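Local coordinates for protein aromatic amino acid aminotransferase I (Candida albicans WO-1, PDB 6HNU) that probably catalyses the pyridoxal-phosphate-dependent transfer of an amino group from aromatic L-amino acids to 2-oxoglutarate, giving aromatic oxo-acids and L-glutamate, at residues R150-K155 and L242-E247; S168-A173 and V178-V183; G156-V161 and S200-N205; D134-V139 and E319-L324. All coordinates share one frame; numbering follows the deposited sequence. Where two conformers were deposited one is given.

Contact 1 of 4, residues R150-K155 and L242-E247; sequences RTFCSK and LIIEDE. With PLP (pyridoxal-5'-phosphate), chain I.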
loop_
_atom_site.group_PDB
_atom_site.type_symbol
_atom_site.label_atom_id
_atom_site.label_comp_id
_atom_site.label_asym_id
_atom_site.label_seq_id
_atom_site.Cartn_x
_atom_site.Cartn_y
_atom_site.Cartn_z
ATOM N N ARG B 150 -1.017 -1.016 13.972
ATOM C CA ARG B 150 -1.749 -2.318 13.929
ATOM C C ARG B 150 -0.966 -3.449 14.596
ATOM O O ARG B 150 -1.625 -4.449 14.955
ATOM C CB ARG B 150 -2.165 -2.680 12.500
ATOM C CG ARG B 150 -3.111 -1.669 11.885
ATOM C CD ARG B 150 -3.293 -1.841 10.386
ATOM N NE ARG B 150 -4.261 -2.880 10.128
ATOM C CZ ARG B 150 -4.675 -3.277 8.922
ATOM N NH1 ARG B 150 -5.610 -4.192 8.843
ATOM N NH2 ARG B 150 -4.166 -2.759 7.814
ATOM N N THR B 151 0.357 -3.341 14.683
ATOM C CA THR B 151 1.283 -4.357 15.228
ATOM C C THR B 151 1.374 -4.209 16.754
ATOM O O THR B 151 1.374 -5.242 17.422
ATOM C CB THR B 151 2.638 -4.222 14.539
ATOM O OG1 THR B 151 2.384 -4.435 13.148
ATOM C CG2 THR B 151 3.692 -5.153 15.092
ATOM N N PHE B 152 1.394 -2.977 17.294
ATOM C CA PHE B 152 1.706 -2.754 18.735
ATOM C C PHE B 152 0.506 -2.243 19.542
ATOM O O PHE B 152 0.648 -2.168 20.756
ATOM C CB PHE B 152 2.887 -1.808 18.870
ATOM C CG PHE B 152 4.152 -2.355 18.278
ATOM C CD1 PHE B 152 4.743 -3.488 18.801
ATOM C CD2 PHE B 152 4.722 -1.770 17.164
ATOM C CE1 PHE B 152 5.925 -3.991 18.270
ATOM C CE2 PHE B 152 5.878 -2.293 16.613
ATOM C CZ PHE B 152 6.476 -3.402 17.160
ATOM N N CYS B 153 -0.621 -1.947 18.926
ATOM C CA CYS B 153 -1.759 -1.275 19.611
ATOM C C CYS B 153 -3.091 -1.968 19.348
ATOM O O CYS B 153 -3.377 -2.275 18.187
ATOM C CB CYS B 153 -1.862 0.169 19.146
ATOM S SG CYS B 153 -0.366 1.128 19.511
ATOM N N SER B 154 -3.877 -2.178 20.423
ATOM C CA SER B 154 -5.311 -2.540 20.391
ATOM C C SER B 154 -6.092 -1.259 20.698
ATOM O O SER B 154 -5.492 -0.320 21.318
ATOM C CB SER B 154 -5.630 -3.667 21.369
ATOM O OG SER B 154 -4.667 -4.750 21.319
ATOM N N LYS B 155 -7.367 -1.214 20.309
ATOM C CA LYS B 155 -8.290 -0.106 20.628
ATOM C C LYS B 155 -8.257 0.167 22.140
ATOM O O LYS B 155 -8.218 -0.811 22.922
ATOM C CB LYS B 155 -9.712 -0.435 20.178
ATOM C CG LYS B 155 -10.706 0.661 20.519
ATOM C CD LYS B 155 -12.164 0.335 20.242
ATOM C CE LYS B 155 -13.087 1.163 21.122
ATOM N NZ LYS B 155 -14.514 0.974 20.764
ATOM N N LEU B 242 8.442 0.934 23.432
ATOM C CA LEU B 242 9.244 1.066 22.188
ATOM C C LEU B 242 9.401 2.532 21.805
ATOM O O LEU B 242 8.631 3.402 22.239
ATOM C CB LEU B 242 8.576 0.306 21.037
ATOM C CG LEU B 242 8.199 -1.141 21.323
ATOM C CD1 LEU B 242 7.252 -1.661 20.281
ATOM C CD2 LEU B 242 9.420 -2.007 21.420
ATOM N N ILE B 243 10.343 2.801 20.915
ATOM C CA ILE B 243 10.429 4.141 20.291
ATOM C C ILE B 243 10.229 3.925 18.803
ATOM O O ILE B 243 10.967 3.101 18.217
ATOM C CB ILE B 243 11.756 4.861 20.605
ATOM C CG1 ILE B 243 11.889 5.233 22.080
ATOM C CG2 ILE B 243 11.944 6.067 19.696
ATOM C CD1 ILE B 243 13.290 5.646 22.475
ATOM N N ILE B 244 9.273 4.650 18.239
ATOM C CA ILE B 244 9.023 4.606 16.792
ATOM C C ILE B 244 9.556 5.929 16.277
ATOM O O ILE B 244 8.949 6.966 16.585
ATOM C CB ILE B 244 7.525 4.397 16.476
ATOM C CG1 ILE B 244 6.865 3.259 17.260
ATOM C CG2 ILE B 244 7.320 4.290 14.976
ATOM C CD1 ILE B 244 7.491 1.862 17.115
ATOM N N GLU B 245 10.623 5.859 15.498
ATOM C CA GLU B 245 11.304 7.047 14.958
ATOM C C GLU B 245 10.883 7.090 13.487
ATOM O O GLU B 245 11.335 6.288 12.650
ATOM C CB GLU B 245 12.814 7.152 15.275
ATOM C CG GLU B 245 13.749 6.130 14.630
ATOM C CD GLU B 245 15.237 6.328 14.895
ATOM O OE1 GLU B 245 15.626 7.439 15.355
ATOM O OE2 GLU B 245 16.055 5.405 14.510
ATOM N N ASP B 246 10.000 8.028 13.211
ATOM C CA ASP B 246 9.465 8.281 11.871
ATOM C C ASP B 246 10.356 9.347 11.258
ATOM O O ASP B 246 10.238 10.525 11.607
ATOM C CB ASP B 246 7.988 8.633 11.953
ATOM C CG ASP B 246 7.356 8.973 10.639
ATOM O OD1 ASP B 246 8.017 8.769 9.556
ATOM O OD2 ASP B 246 6.192 9.446 10.701
ATOM N N GLU B 247 11.242 8.928 10.369
ATOM C CA GLU B 247 12.446 9.723 10.064
ATOM C C GLU B 247 12.562 9.956 8.566
ATOM O O GLU B 247 13.646 9.795 8.003
ATOM C CB GLU B 247 13.614 8.973 10.695
ATOM C CG GLU B 247 13.745 9.269 12.167
ATOM C CD GLU B 247 14.263 10.692 12.366
ATOM O OE1 GLU B 247 15.489 10.838 12.555
ATOM O OE2 GLU B 247 13.439 11.651 12.362
HETATM N N1 PLP I . 5.901 10.948 8.399
HETATM C C2 PLP I . 6.032 12.256 8.636
HETATM C C2A PLP I . 6.264 12.709 10.034
HETATM C C3 PLP I . 5.949 13.190 7.606
HETATM O O3 PLP I . 6.022 14.518 7.928
HETATM C C4 PLP I . 5.703 12.736 6.294
HETATM C C4A PLP I . 5.581 13.701 5.203
HETATM C C5 PLP I . 5.607 11.358 6.058
HETATM C C6 PLP I . 5.685 10.516 7.138
HETATM C C5A PLP I . 5.273 10.808 4.693
HETATM O O4P PLP I . 6.151 9.701 4.351
HETATM P P PLP I . 5.995 8.830 3.081
HETATM O O1P PLP I . 7.238 7.974 3.170
HETATM O O2P PLP I . 5.971 9.805 1.871
HETATM O O3P PLP I . 4.689 8.049 3.210
#

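Contact 2 of 4, residues S168-A173 and V178-V183; sequences SALESA and VNTVPV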
loop_
_atom_site.group_PDB
_atom_site.type_symbol
_atom_site.label_atom_id
_atom_site.label_comp_id
_atom_site.label_asym_id
_atom_site.label_seq_id
_atom_site.Cartn_x
_atom_site.Cartn_y
_atom_site.Cartn_z
ATOM N N SER B 168 -1.553 13.580 9.949
ATOM C CA SER B 168 -1.825 12.253 9.342
ATOM C C SER B 168 -1.540 11.149 10.357
ATOM O O SER B 168 -2.308 10.188 10.378
ATOM C CB SER B 168 -1.057 12.029 8.068
ATOM O OG SER B 168 -1.406 13.018 7.121
ATOM N N ALA B 169 -0.473 11.282 11.175
ATOM C CA ALA B 169 -0.138 10.234 12.163
ATOM C C ALA B 169 -1.227 10.176 13.246
ATOM O O ALA B 169 -1.588 9.056 13.704
ATOM C CB ALA B 169 1.239 10.473 12.732
ATOM N N LEU B 170 -1.746 11.326 13.656
ATOM C CA LEU B 170 -2.800 11.401 14.688
ATOM C C LEU B 170 -4.099 10.828 14.111
ATOM O O LEU B 170 -4.782 10.095 14.828
ATOM C CB LEU B 170 -2.987 12.863 15.098
ATOM C CG LEU B 170 -1.817 13.536 15.821
ATOM C CD1 LEU B 170 -2.185 14.971 16.175
ATOM C CD2 LEU B 170 -1.411 12.747 17.043
ATOM N N GLU B 171 -4.462 11.220 12.898
ATOM C CA GLU B 171 -5.652 10.672 12.181
ATOM C C GLU B 171 -5.567 9.149 12.127
ATOM O O GLU B 171 -6.583 8.491 12.374
ATOM C CB GLU B 171 -5.765 11.240 10.767
ATOM C CG GLU B 171 -7.012 10.772 9.994
ATOM C CD GLU B 171 -8.338 11.086 10.682
ATOM O OE1 GLU B 171 -8.360 12.035 11.490
ATOM O OE2 GLU B 171 -9.342 10.371 10.441
ATOM N N SER B 172 -4.408 8.591 11.762
ATOM C CA SER B 172 -4.224 7.125 11.697
ATOM C C SER B 172 -4.527 6.515 13.072
ATOM O O SER B 172 -5.270 5.512 13.118
ATOM C CB SER B 172 -2.850 6.784 11.200
ATOM O OG SER B 172 -2.654 5.383 11.219
ATOM N N ALA B 173 -3.949 7.077 14.141
ATOM C CA ALA B 173 -4.161 6.591 15.521
ATOM C C ALA B 173 -5.656 6.714 15.862
ATOM O O ALA B 173 -6.225 5.729 16.462
ATOM C CB ALA B 173 -3.294 7.329 16.513
ATOM N N VAL B 178 -6.687 4.514 19.117
ATOM C CA VAL B 178 -5.469 4.572 19.964
ATOM C C VAL B 178 -5.328 5.989 20.494
ATOM O O VAL B 178 -5.308 6.921 19.674
ATOM C CB VAL B 178 -4.236 4.085 19.194
ATOM C CG1 VAL B 178 -2.985 4.172 20.053
ATOM C CG2 VAL B 178 -4.496 2.675 18.677
ATOM N N ASN B 179 -5.297 6.108 21.822
ATOM C CA ASN B 179 -5.102 7.391 22.552
ATOM C C ASN B 179 -3.691 7.942 22.272
ATOM O O ASN B 179 -2.695 7.194 22.415
ATOM C CB ASN B 179 -5.351 7.184 24.044
ATOM C CG ASN B 179 -6.748 6.664 24.309
ATOM O OD1 ASN B 179 -6.922 5.565 24.858
ATOM N ND2 ASN B 179 -7.735 7.428 23.918
ATOM N N THR B 180 -3.610 9.214 21.876
ATOM C CA THR B 180 -2.327 9.942 21.667
ATOM C C THR B 180 -2.115 10.938 22.800
ATOM O O THR B 180 -2.644 12.089 22.687
ATOM C CB THR B 180 -2.345 10.591 20.288
ATOM O OG1 THR B 180 -3.414 11.536 20.223
ATOM C CG2 THR B 180 -2.564 9.546 19.219
ATOM N N VAL B 181 -1.357 10.532 23.814
ATOM C CA VAL B 181 -1.023 11.410 24.970
ATOM C C VAL B 181 0.167 12.270 24.579
ATOM O O VAL B 181 1.216 11.725 24.238
ATOM C CB VAL B 181 -0.780 10.592 26.241
ATOM C CG1 VAL B 181 -0.156 11.416 27.348
ATOM C CG2 VAL B 181 -2.090 9.982 26.717
ATOM N N PRO B 182 0.021 13.615 24.652
ATOM C CA PRO B 182 1.058 14.538 24.195
ATOM C C PRO B 182 2.185 14.673 25.234
ATOM O O PRO B 182 1.955 14.635 26.477
ATOM C CB PRO B 182 0.295 15.836 23.972
ATOM C CG PRO B 182 -0.803 15.784 24.997
ATOM C CD PRO B 182 -1.195 14.323 25.101
ATOM N N VAL B 183 3.409 14.735 24.707
ATOM C CA VAL B 183 4.664 14.870 25.472
ATOM C C VAL B 183 5.163 16.306 25.276
ATOM O O VAL B 183 5.265 16.739 24.129
ATOM C CB VAL B 183 5.690 13.822 24.997
ATOM C CG1 VAL B 183 7.039 13.989 25.675
ATOM C CG2 VAL B 183 5.155 12.403 25.191
#

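Contact 3 of 4, residues G156-V161 and S200-N205; sequences GDTILV and SRWVGN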
loop_
_atom_site.group_PDB
_atom_site.type_symbol
_atom_site.label_atom_id
_atom_site.label_comp_id
_atom_site.label_asym_id
_atom_site.label_seq_id
_atom_site.Cartn_x
_atom_site.Cartn_y
_atom_site.Cartn_z
ATOM N N GLY B 156 -8.172 1.444 22.529
ATOM C CA GLY B 156 -8.111 1.893 23.936
ATOM C C GLY B 156 -6.693 1.915 24.487
ATOM O O GLY B 156 -6.508 2.399 25.603
ATOM N N ASP B 157 -5.691 1.388 23.767
ATOM C CA ASP B 157 -4.270 1.508 24.189
ATOM C C ASP B 157 -3.840 2.982 24.061
ATOM O O ASP B 157 -4.522 3.790 23.403
ATOM C CB ASP B 157 -3.318 0.604 23.394
ATOM C CG ASP B 157 -3.389 -0.885 23.691
ATOM O OD1 ASP B 157 -4.002 -1.266 24.705
ATOM O OD2 ASP B 157 -2.782 -1.664 22.903
ATOM N N THR B 158 -2.736 3.329 24.702
ATOM C CA THR B 158 -2.113 4.667 24.627
ATOM C C THR B 158 -0.757 4.573 23.948
ATOM O O THR B 158 0.035 3.634 24.248
ATOM C CB THR B 158 -1.981 5.284 26.029
ATOM O OG1 THR B 158 -3.317 5.533 26.447
ATOM C CG2 THR B 158 -1.222 6.594 26.043
ATOM N N ILE B 159 -0.479 5.578 23.132
ATOM C CA ILE B 159 0.905 5.925 22.685
ATOM C C ILE B 159 1.258 7.337 23.151
ATOM O O ILE B 159 0.329 8.175 23.374
ATOM C CB ILE B 159 1.038 5.778 21.161
ATOM C CG1 ILE B 159 0.123 6.733 20.392
ATOM C CG2 ILE B 159 0.791 4.330 20.816
ATOM C CD1 ILE B 159 0.486 6.864 18.925
ATOM N N LEU B 160 2.558 7.609 23.278
ATOM C CA LEU B 160 3.045 8.975 23.513
ATOM C C LEU B 160 3.413 9.557 22.153
ATOM O O LEU B 160 4.045 8.815 21.334
ATOM C CB LEU B 160 4.240 8.966 24.468
ATOM C CG LEU B 160 4.004 8.244 25.802
ATOM C CD1 LEU B 160 5.288 8.193 26.583
ATOM C CD2 LEU B 160 2.915 8.951 26.575
ATOM N N VAL B 161 3.014 10.812 21.938
ATOM C CA VAL B 161 3.344 11.602 20.718
ATOM C C VAL B 161 3.902 12.948 21.164
ATOM O O VAL B 161 3.558 13.385 22.270
ATOM C CB VAL B 161 2.147 11.777 19.770
ATOM C CG1 VAL B 161 1.538 10.437 19.332
ATOM C CG2 VAL B 161 1.058 12.662 20.380
ATOM N N SER B 200 7.006 8.321 35.575
ATOM C CA SER B 200 7.273 7.920 36.985
ATOM C C SER B 200 5.947 7.793 37.748
ATOM O O SER B 200 5.935 7.017 38.693
ATOM C CB SER B 200 8.204 8.861 37.702
ATOM O OG SER B 200 7.554 10.114 37.875
ATOM N N ARG B 201 4.904 8.532 37.359
ATOM C CA ARG B 201 3.574 8.521 38.043
ATOM C C ARG B 201 2.496 7.938 37.121
ATOM O O ARG B 201 1.284 8.176 37.374
ATOM C CB ARG B 201 3.187 9.918 38.521
ATOM C CG ARG B 201 3.785 11.055 37.716
ATOM C CD ARG B 201 3.042 12.359 37.908
ATOM N NE ARG B 201 2.057 12.443 36.839
ATOM C CZ ARG B 201 2.170 13.134 35.695
ATOM N NH1 ARG B 201 3.236 13.898 35.444
ATOM N NH2 ARG B 201 1.169 13.058 34.817
ATOM N N TRP B 202 2.897 7.191 36.089
ATOM C CA TRP B 202 1.924 6.685 35.088
ATOM C C TRP B 202 0.851 5.847 35.792
ATOM O O TRP B 202 1.220 4.853 36.444
ATOM C CB TRP B 202 2.591 5.844 33.996
ATOM C CG TRP B 202 1.631 5.572 32.884
ATOM C CD1 TRP B 202 0.875 4.450 32.695
ATOM C CD2 TRP B 202 1.265 6.494 31.849
ATOM N NE1 TRP B 202 0.074 4.598 31.596
ATOM C CE2 TRP B 202 0.294 5.840 31.047
ATOM C CE3 TRP B 202 1.704 7.766 31.474
ATOM C CZ2 TRP B 202 -0.244 6.435 29.910
ATOM C CZ3 TRP B 202 1.140 8.361 30.367
ATOM C CH2 TRP B 202 0.190 7.699 29.587
ATOM N N VAL B 203 -0.416 6.173 35.596
ATOM C CA VAL B 203 -1.528 5.298 36.089
ATOM C C VAL B 203 -2.035 4.389 34.950
ATOM O O VAL B 203 -2.155 4.855 33.799
ATOM C CB VAL B 203 -2.671 6.112 36.735
ATOM C CG1 VAL B 203 -3.288 7.116 35.795
ATOM C CG2 VAL B 203 -3.769 5.199 37.244
ATOM N N GLY B 204 -2.349 3.134 35.287
ATOM C CA GLY B 204 -3.002 2.152 34.396
ATOM C C GLY B 204 -1.991 1.531 33.453
ATOM O O GLY B 204 -0.759 1.581 33.752
ATOM N N ASN B 205 -2.454 0.930 32.367
ATOM C CA ASN B 205 -1.536 0.211 31.453
ATOM C C ASN B 205 -0.595 1.250 30.819
ATOM O O ASN B 205 -1.038 2.316 30.345
ATOM C CB ASN B 205 -2.263 -0.655 30.424
ATOM C CG ASN B 205 -3.036 -1.799 31.049
ATOM O OD1 ASN B 205 -2.500 -2.537 31.870
ATOM N ND2 ASN B 205 -4.275 -1.975 30.628
#

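Contact 4 of 4, residues D134-V139 and E319-L324; sequences DVIVSV and ERYVRL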
loop_
_atom_site.group_PDB
_atom_site.type_symbol
_atom_site.label_atom_id
_atom_site.label_comp_id
_atom_site.label_asym_id
_atom_site.label_seq_id
_atom_site.Cartn_x
_atom_site.Cartn_y
_atom_site.Cartn_z
ATOM N N ASP B 134 16.973 -6.418 11.355
ATOM C CA ASP B 134 16.681 -6.615 9.926
ATOM C C ASP B 134 16.005 -5.369 9.367
ATOM O O ASP B 134 15.741 -4.418 10.127
ATOM C CB ASP B 134 15.846 -7.872 9.693
ATOM C CG ASP B 134 16.181 -8.569 8.378
ATOM O OD1 ASP B 134 17.199 -8.196 7.716
ATOM O OD2 ASP B 134 15.430 -9.456 8.025
ATOM N N VAL B 135 15.830 -5.406 8.054
ATOM C CA VAL B 135 15.023 -4.428 7.295
ATOM C C VAL B 135 13.994 -5.204 6.479
ATOM O O VAL B 135 14.312 -6.282 5.934
ATOM C CB VAL B 135 15.933 -3.562 6.422
ATOM C CG1 VAL B 135 16.901 -2.776 7.278
ATOM C CG2 VAL B 135 16.697 -4.387 5.423
ATOM N N ILE B 136 12.796 -4.650 6.393
ATOM C CA ILE B 136 11.721 -5.097 5.473
ATOM C C ILE B 136 11.265 -3.867 4.687
ATOM O O ILE B 136 11.470 -2.728 5.133
ATOM C CB ILE B 136 10.572 -5.766 6.263
ATOM C CG1 ILE B 136 9.932 -4.833 7.293
ATOM C CG2 ILE B 136 11.094 -7.059 6.898
ATOM C CD1 ILE B 136 8.626 -5.334 7.912
ATOM N N VAL B 137 10.692 -4.096 3.535
ATOM C CA VAL B 137 10.163 -3.011 2.688
ATOM C C VAL B 137 8.840 -2.510 3.272
ATOM O O VAL B 137 8.108 -3.251 3.995
ATOM C CB VAL B 137 10.060 -3.455 1.227
ATOM C CG1 VAL B 137 11.432 -3.768 0.696
ATOM C CG2 VAL B 137 9.083 -4.614 1.039
ATOM N N SER B 138 8.574 -1.242 2.994
ATOM C CA SER B 138 7.267 -0.577 3.187
ATOM C C SER B 138 6.902 0.125 1.889
ATOM O O SER B 138 7.771 0.247 0.995
ATOM C CB SER B 138 7.341 0.404 4.313
ATOM O OG SER B 138 8.017 1.575 3.887
ATOM N N VAL B 139 5.668 0.613 1.797
ATOM C CA VAL B 139 5.279 1.495 0.659
ATOM C C VAL B 139 5.305 2.951 1.120
ATOM O O VAL B 139 4.573 3.807 0.539
ATOM C CB VAL B 139 3.939 1.038 0.047
ATOM C CG1 VAL B 139 4.072 -0.373 -0.485
ATOM C CG2 VAL B 139 2.787 1.095 1.024
ATOM N N GLU B 319 8.848 -9.587 11.665
ATOM C CA GLU B 319 8.091 -10.750 11.157
ATOM C C GLU B 319 6.581 -10.499 11.292
ATOM O O GLU B 319 5.863 -10.878 10.369
ATOM C CB GLU B 319 8.572 -12.037 11.832
ATOM C CG GLU B 319 7.874 -13.273 11.288
ATOM C CD GLU B 319 6.556 -13.558 11.974
ATOM O OE1 GLU B 319 6.357 -12.996 13.077
ATOM O OE2 GLU B 319 5.698 -14.282 11.371
ATOM N N ARG B 320 6.113 -9.872 12.378
ATOM C CA ARG B 320 4.690 -9.515 12.559
ATOM C C ARG B 320 4.259 -8.432 11.548
ATOM O O ARG B 320 3.118 -8.501 11.058
ATOM C CB ARG B 320 4.412 -9.074 13.995
ATOM C CG ARG B 320 4.585 -10.186 15.016
ATOM C CD ARG B 320 3.483 -11.232 14.961
ATOM N NE ARG B 320 3.780 -12.359 14.073
ATOM C CZ ARG B 320 2.937 -13.351 13.792
ATOM N NH1 ARG B 320 3.354 -14.346 13.025
ATOM N NH2 ARG B 320 1.706 -13.377 14.295
ATOM N N TYR B 321 5.099 -7.449 11.264
ATOM C CA TYR B 321 4.822 -6.517 10.147
ATOM C C TYR B 321 4.656 -7.298 8.830
ATOM O O TYR B 321 3.788 -6.930 8.047
ATOM C CB TYR B 321 5.932 -5.492 9.965
ATOM C CG TYR B 321 5.931 -4.322 10.908
ATOM C CD1 TYR B 321 6.569 -4.398 12.144
ATOM C CD2 TYR B 321 5.451 -3.092 10.507
ATOM C CE1 TYR B 321 6.672 -3.292 12.980
ATOM C CE2 TYR B 321 5.519 -1.980 11.343
ATOM C CZ TYR B 321 6.145 -2.074 12.576
ATOM O OH TYR B 321 6.277 -0.974 13.385
ATOM N N VAL B 322 5.507 -8.287 8.536
ATOM C CA VAL B 322 5.433 -9.038 7.252
ATOM C C VAL B 322 4.080 -9.767 7.170
ATOM O O VAL B 322 3.383 -9.634 6.158
ATOM C CB VAL B 322 6.635 -9.986 7.101
ATOM C CG1 VAL B 322 6.447 -10.863 5.874
ATOM C CG2 VAL B 322 7.948 -9.211 7.026
ATOM N N ARG B 323 3.640 -10.418 8.242
ATOM C CA ARG B 323 2.308 -11.081 8.286
ATOM C C ARG B 323 1.221 -10.060 7.953
ATOM O O ARG B 323 0.329 -10.357 7.152
ATOM C CB ARG B 323 2.081 -11.684 9.670
ATOM C CG ARG B 323 3.099 -12.761 10.013
ATOM C CD ARG B 323 2.939 -14.014 9.151
ATOM N NE ARG B 323 3.670 -14.034 7.883
ATOM C CZ ARG B 323 4.958 -14.323 7.707
ATOM N NH1 ARG B 323 5.762 -14.582 8.724
ATOM N NH2 ARG B 323 5.457 -14.342 6.479
ATOM N N LEU B 324 1.277 -8.875 8.542
ATOM C CA LEU B 324 0.264 -7.835 8.267
ATOM C C LEU B 324 0.380 -7.390 6.810
ATOM O O LEU B 324 -0.674 -7.351 6.115
ATOM C CB LEU B 324 0.444 -6.655 9.212
ATOM C CG LEU B 324 -0.432 -5.440 8.927
ATOM C CD1 LEU B 324 -1.912 -5.778 8.943
ATOM C CD2 LEU B 324 -0.139 -4.356 9.959
#

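Contact 1 of 4, residues R150-K155 and L242-E247
A buried aromatic-aliphatic contact joins Phe152, at the end of helix 141-152, to Leu242 and Ile244 on strand 242-246 of the mixed sheet in the pyridoxal-phosphate-binding domain. Within these two segments the helix end meets the strand through a single aromatic ring. Leu242 presents a single methyl: its CD1 lies over one face of the Phe152 ring, 3.4 Å from the ring centroid and 16° off the ring normal, a CH-pi contact. That same CD1 is 3.4 Å from Phe152 CE1, and the two side chains cross at about a right angle. With CG anti to its carbonyl carbon (chi1 -63°), Phe152 directs the ring toward the strand, and CG2 of the preceding Thr151 sits over the opposite face. Ile244 meets the ring obliquely and more loosely, its CD1 4.5 Å from Phe152 CE2. Tyr321 of helix 315-327 and Phe209 of strand 209-212 also touch Phe152. Farther along the strand, Asp246 OD2 lies 2.8 Å from N1 of the bound cofactor and is hydrogen-bonded to Tyr211 OH. A carboxylate placed there probably favours a protonated pyridine nitrogen, as in related aminotransferases. The strand is thus apolar at Leu242 and Ile244 and acidic at Asp246, where it meets the cofactor.

Contact 2 of 4, residues S168-A173 and V178-V183
Ala173, Thr180 and Val178 carry most of the contact by which helix 167-175 turns back onto strand 179-186, the second half of a beta-alpha-beta unit that begins with strand 158-162. The connection is short, and Ala173 meets the incoming chain in two ways. Its carbonyl oxygen accepts the backbone N-H of Val178, with N to O at 3.0 Å and an angle of 166° at the hydrogen. Its methyl points at the strand, where Ala173 CB packs against Thr180 CG2 at 3.6 Å. Val178 adds a looser apolar approach, its CB 4.3 Å from Ala173 CB, while its side chain also touches Ile159 of strand 158-162.

Thr180 is the residue through which the strand faces the helix. Its OG1 stands between the backbone N and the carbonyl carbon (chi1 62°), which places CG2 anti to the carbonyl carbon and beside Ala173. Leu170, one helical turn earlier, brings a branch in from the flank: Leu170 CD2 lies 3.9 Å from Thr180 OG1 and 4.0 Å from Thr180 CG2, the two side chains meeting at a slant. Leu170 also touches Thr165 and Ala439, and the hydroxyl of Thr180 makes a weak hydrogen bond to Glu440 O.

The chemistry therefore divides the work: one nearly straight backbone bond fixes where the chain re-enters after the helix, the methyls of Ala173 and Thr180 pack against each other without polar atoms and let helix and strand approach closely, and Leu170 closes the flank beside the threonine hydroxyl.

Contact 3 of 4, residues G156-V161 and S200-N205
The loop between helix 192-200 and strand 209-212 lays one tryptophan against strand 158-162, a parallel strand of the mixed sheet. Trp202 meets Thr158 and Leu160, alternate residues of that strand, with the benzene half of its indole. The methyl of Thr158 does the touching: its CG2 is 4.0 Å from Trp202 CH2 and equally far from Trp202 CZ2. With OG1 beside the backbone N (chi1 -68°), CG2 of Thr158 falls anti to that N and is sent to the indole, and the two side chains approach from opposite directions. Leu160 reaches the next part of the ring, its CD2 lying 4.2 Å from Trp202 CZ3. Both groups arrive obliquely.

The polar part of the indole is held within its own loop. Trp202 NE1 donates to Asn205 O at 2.8 Å with an angle of 154° at the hydrogen, a bond that closes the turn over Val203 and Gly204 and helps to fix the rotation of the ring. The donor stands well above the carbonyl plane of Asn205, and the oxygen is tilted from the indole plane by 16°. Gly204 O lies in plane at the ring edge.

Trp202 also touches Gln447, whose OE1 accepts the backbone N-H of Val203. On the strand side, Thr158 and Leu160 touch Val181 of strand 179-186; Ile159 between them points away from the loop, and its side chain touches Trp145 and Leu149 of helix 141-152.

Contact 4 of 4, residues D134-V139 and E319-L324
Ile136, on strand 133-138 at one edge of the mixed sheet, packs against Tyr321 and Val322 of helix 315-327, a helix-on-sheet contact in the cofactor-binding domain. Its tight part lies round one isoleucine. Ile136 CD1 reaches Tyr321 CB at 3.4 Å, touching the root of the tyrosine and meeting the ring only obliquely; the two side chains cross at about a right angle. Ile136 CG2, the other branch, lies 3.8 Å from Val322 CG2, and that valine methyl is also 4.0 Å from Ile136 CD1, so one valine methyl packs against both branches. With CG1 between the backbone N and the carbonyl carbon (chi1 60°), Ile136 turns both branches to the helix. The ring of Tyr321 runs on past the strand, and its hydroxyl is hydrogen-bonded to Thr148 OG1 on helix 141-152.

The other side of helix 315-327 is partly exposed and polar. There Glu319, Arg320 and Arg323 form a salt-bridge network in which Arg320 grips the carboxylate side-on through NE and NH1, while Arg323 supplies a third donor. Arg320 NH2 is further bound by the backbone oxygens of Ser20 and Arg23, and Arg323 NH2 pairs with Glu326. Glu319 OE2 is shared: it takes Arg320 NH1 at 2.9 Å on its syn lone pair and Arg323 NH1 at 2.7 Å on the anti side, 22° out of the carboxylate plane.

Overall arrangement
All four contacts reach the same mixed sheet of the cofactor-binding domain, and their loops are nested along the chain: contact 2 inside contact 3, contact 3 inside contact 1, and contact 1 inside contact 4. Contacts 3 and 2 lie on neighbouring strands, 158-162 and 179-186, with centres about 13 Å apart. The centre of contact 1 is about 10 Å from that of contact 2 and about 13 Å from those of contacts 3 and 4, and contact 1 touches all three. Contacts 3 and 4 do not touch, their centres about 26 Å apart. The end of helix 141-152 and the residues after it thus lie between the other contacts, and strand 242-246 runs from there to the pyridoxal phosphate.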